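PDB 4CNL: putative pneumococcal surface protein from Streptococcus pneumoniae, which binds choline through a series of choline-binding repeats and so probably attaches to the teichoic acids of the pneumococcal cell wall. Local coordinates for residues A[31-36]-A[40-45]. Sequence-based numbering, arbitrary orientation.
Sequences YLKADG and QSEWIY. With CHT (choline ion), chain H.
K33 reaches across to E42 from the start of the type I turn (K33 to G36) that follows strand 30-32. From CB its chain sets out beside the backbone N; CG passes I44 CD1 at a loose 4.4 Å, CD comes alongside the carboxylate, 3.6 Å from E42 OE1, and a bend at chi3 (-72°) carries CE and NZ round to the other oxygen. There NZ closes a salt bridge with E42 OE2 at 2.9 Å, on the syn lone pair. The anti lone pair of the same oxygen takes the backbone N-H of Q40 in a nearly straight bond (164°), so OE2 is gripped from two directions, which should limit the rotation of the carboxylate and ties it back to the chain two residues earlier. The strand opens on a G1 beta bulge, S41 and E42 both facing L55 of strand 51-55. Both segments belong to one choline-binding repeat, and the contact joins hairpins 25-32 and 42-55, consecutive hairpins of the left-handed beta-solenoid usual for choline-binding modules. Two residues further along strand 42-46, I44 CG2 sits over one face of the Y31 ring, 4.0 Å from its centroid and displaced toward the CE2 rim, a CH-pi contact; W26 and this ring meet edge-to-face. W43, between E42 and I44, presents a face of its indole to a bound choline, whose methyl C8 lies over the ring centre, 3.5 Å from W43 CE2, in a pocket completed by W52, Y70 and M78.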
loop_
_atom_site.group_PDB
_atom_site.type_symbol
_atom_site.label_atom_id
_atom_site.label_comp_id
_atom_site.label_asym_id
_atom_site.label_seq_id
_atom_site.Cartn_x
_atom_site.Cartn_y
_atom_site.Cartn_z
ATOM N N TYR A 31 2.164 22.144 -10.651
ATOM C CA TYR A 31 2.645 21.719 -11.955
ATOM C C TYR A 31 1.969 22.506 -13.073
ATOM O O TYR A 31 0.743 22.566 -13.127
ATOM C CB TYR A 31 2.396 20.213 -12.157
ATOM C CG TYR A 31 2.968 19.733 -13.459
ATOM C CD1 TYR A 31 4.333 19.481 -13.578
ATOM C CD2 TYR A 31 2.163 19.579 -14.588
ATOM C CE1 TYR A 31 4.883 19.073 -14.783
ATOM C CE2 TYR A 31 2.701 19.155 -15.800
ATOM C CZ TYR A 31 4.068 18.912 -15.888
ATOM O OH TYR A 31 4.639 18.510 -17.077
ATOM N N LEU A 32 2.770 23.097 -13.960
ATOM C CA LEU A 32 2.245 23.841 -15.103
ATOM C C LEU A 32 2.231 22.948 -16.337
ATOM O O LEU A 32 3.259 22.380 -16.729
ATOM C CB LEU A 32 3.072 25.104 -15.364
ATOM C CG LEU A 32 3.030 26.255 -14.343
ATOM C CD1 LEU A 32 1.610 26.586 -13.926
ATOM C CD2 LEU A 32 3.898 25.940 -13.112
ATOM N N LYS A 33 1.061 22.824 -16.952
ATOM C CA LYS A 33 0.879 21.906 -18.073
ATOM C C LYS A 33 1.394 22.490 -19.398
ATOM O O LYS A 33 2.017 23.548 -19.421
ATOM C CB LYS A 33 -0.598 21.521 -18.172
ATOM C CG LYS A 33 -1.090 20.807 -16.918
ATOM C CD LYS A 33 -2.545 20.337 -17.028
ATOM C CE LYS A 33 -3.520 21.505 -16.974
ATOM N NZ LYS A 33 -4.942 21.034 -16.852
ATOM N N ALA A 34 1.140 21.788 -20.499
ATOM C CA ALA A 34 1.735 22.158 -21.782
ATOM C C ALA A 34 1.284 23.528 -22.283
ATOM O O ALA A 34 2.016 24.200 -23.018
ATOM C CB ALA A 34 1.429 21.083 -22.834
ATOM N N ASP A 35 0.082 23.943 -21.885
ATOM C CA ASP A 35 -0.448 25.237 -22.298
ATOM C C ASP A 35 -0.178 26.307 -21.236
ATOM O O ASP A 35 -0.607 27.446 -21.378
ATOM C CB ASP A 35 -1.955 25.144 -22.585
ATOM C CG ASP A 35 -2.737 24.526 -21.441
ATOM O OD1 ASP A 35 -2.153 24.303 -20.361
ATOM O OD2 ASP A 35 -3.949 24.255 -21.620
ATOM N N GLY A 36 0.534 25.930 -20.174
ATOM C CA GLY A 36 0.844 26.863 -19.103
ATOM C C GLY A 36 -0.162 26.833 -17.966
ATOM O O GLY A 36 0.058 27.457 -16.934
ATOM N N GLN A 40 -4.891 20.799 -11.876
ATOM C CA GLN A 40 -5.791 20.831 -10.741
ATOM C C GLN A 40 -6.712 19.617 -10.782
ATOM O O GLN A 40 -7.283 19.300 -11.834
ATOM C CB GLN A 40 -6.609 22.121 -10.742
ATOM C CG GLN A 40 -7.412 22.336 -9.484
ATOM C CD GLN A 40 -8.115 23.682 -9.484
ATOM O OE1 GLN A 40 -7.470 24.729 -9.550
ATOM N NE2 GLN A 40 -9.443 23.659 -9.419
ATOM N N SER A 41 -6.833 18.943 -9.641
ATOM C CA SER A 41 -7.673 17.755 -9.510
ATOM C C SER A 41 -7.445 16.787 -10.654
ATOM O O SER A 41 -8.378 16.369 -11.338
ATOM C CB SER A 41 -9.141 18.151 -9.432
ATOM O OG SER A 41 -9.370 18.908 -8.262
ATOM N N GLU A 42 -6.184 16.453 -10.886
ATOM C CA GLU A 42 -5.866 15.584 -11.995
ATOM C C GLU A 42 -4.521 14.924 -11.804
ATOM O O GLU A 42 -3.666 15.413 -11.044
ATOM C CB GLU A 42 -5.889 16.369 -13.315
ATOM C CG GLU A 42 -4.768 17.380 -13.448
ATOM C CD GLU A 42 -4.945 18.277 -14.659
ATOM O OE1 GLU A 42 -4.817 17.782 -15.797
ATOM O OE2 GLU A 42 -5.218 19.473 -14.467
ATOM N N TRP A 43 -4.364 13.808 -12.508
ATOM C CA TRP A 43 -3.138 13.042 -12.552
ATOM C C TRP A 43 -2.232 13.521 -13.667
ATOM O O TRP A 43 -2.696 13.801 -14.772
ATOM C CB TRP A 43 -3.447 11.562 -12.761
ATOM C CG TRP A 43 -4.034 10.901 -11.573
ATOM C CD1 TRP A 43 -5.359 10.716 -11.298
ATOM C CD2 TRP A 43 -3.310 10.311 -10.495
ATOM N NE1 TRP A 43 -5.504 10.048 -10.099
ATOM C CE2 TRP A 43 -4.256 9.789 -9.588
ATOM C CE3 TRP A 43 -1.946 10.175 -10.209
ATOM C CZ2 TRP A 43 -3.885 9.148 -8.404
ATOM C CZ3 TRP A 43 -1.577 9.543 -9.032
ATOM C CH2 TRP A 43 -2.545 9.025 -8.149
ATOM N N ILE A 44 -0.935 13.577 -13.378
ATOM C CA ILE A 44 0.079 13.937 -14.358
ATOM C C ILE A 44 1.243 12.956 -14.296
ATOM O O ILE A 44 1.710 12.627 -13.206
ATOM C CB ILE A 44 0.610 15.380 -14.108
ATOM C CG1 ILE A 44 -0.390 16.421 -14.612
ATOM C CG2 ILE A 44 1.978 15.574 -14.749
ATOM C CD1 ILE A 44 -0.483 16.494 -16.109
ATOM N N TYR A 45 1.700 12.472 -15.451
ATOM C CA TYR A 45 2.935 11.704 -15.489
ATOM C C TYR A 45 4.104 12.606 -15.850
ATOM O O TYR A 45 4.116 13.246 -16.907
ATOM C CB TYR A 45 2.859 10.535 -16.479
ATOM C CG TYR A 45 4.045 9.611 -16.349
ATOM C CD1 TYR A 45 4.045 8.580 -15.415
ATOM C CD2 TYR A 45 5.175 9.781 -17.133
ATOM C CE1 TYR A 45 5.138 7.738 -15.279
ATOM C CE2 TYR A 45 6.275 8.939 -17.006
ATOM C CZ TYR A 45 6.251 7.919 -16.075
ATOM O OH TYR A 45 7.346 7.079 -15.941
HETATM C C4 CHT H . -5.643 6.133 -13.235
HETATM C C5 CHT H . -4.265 5.479 -13.108
HETATM C C6 CHT H . -1.986 5.885 -12.638
HETATM C C7 CHT H . -3.345 7.612 -13.475
HETATM C C8 CHT H . -3.645 6.837 -11.272
HETATM O O6 CHT H . -6.628 5.147 -13.522
HETATM N N1 CHT H . -3.309 6.454 -12.619
#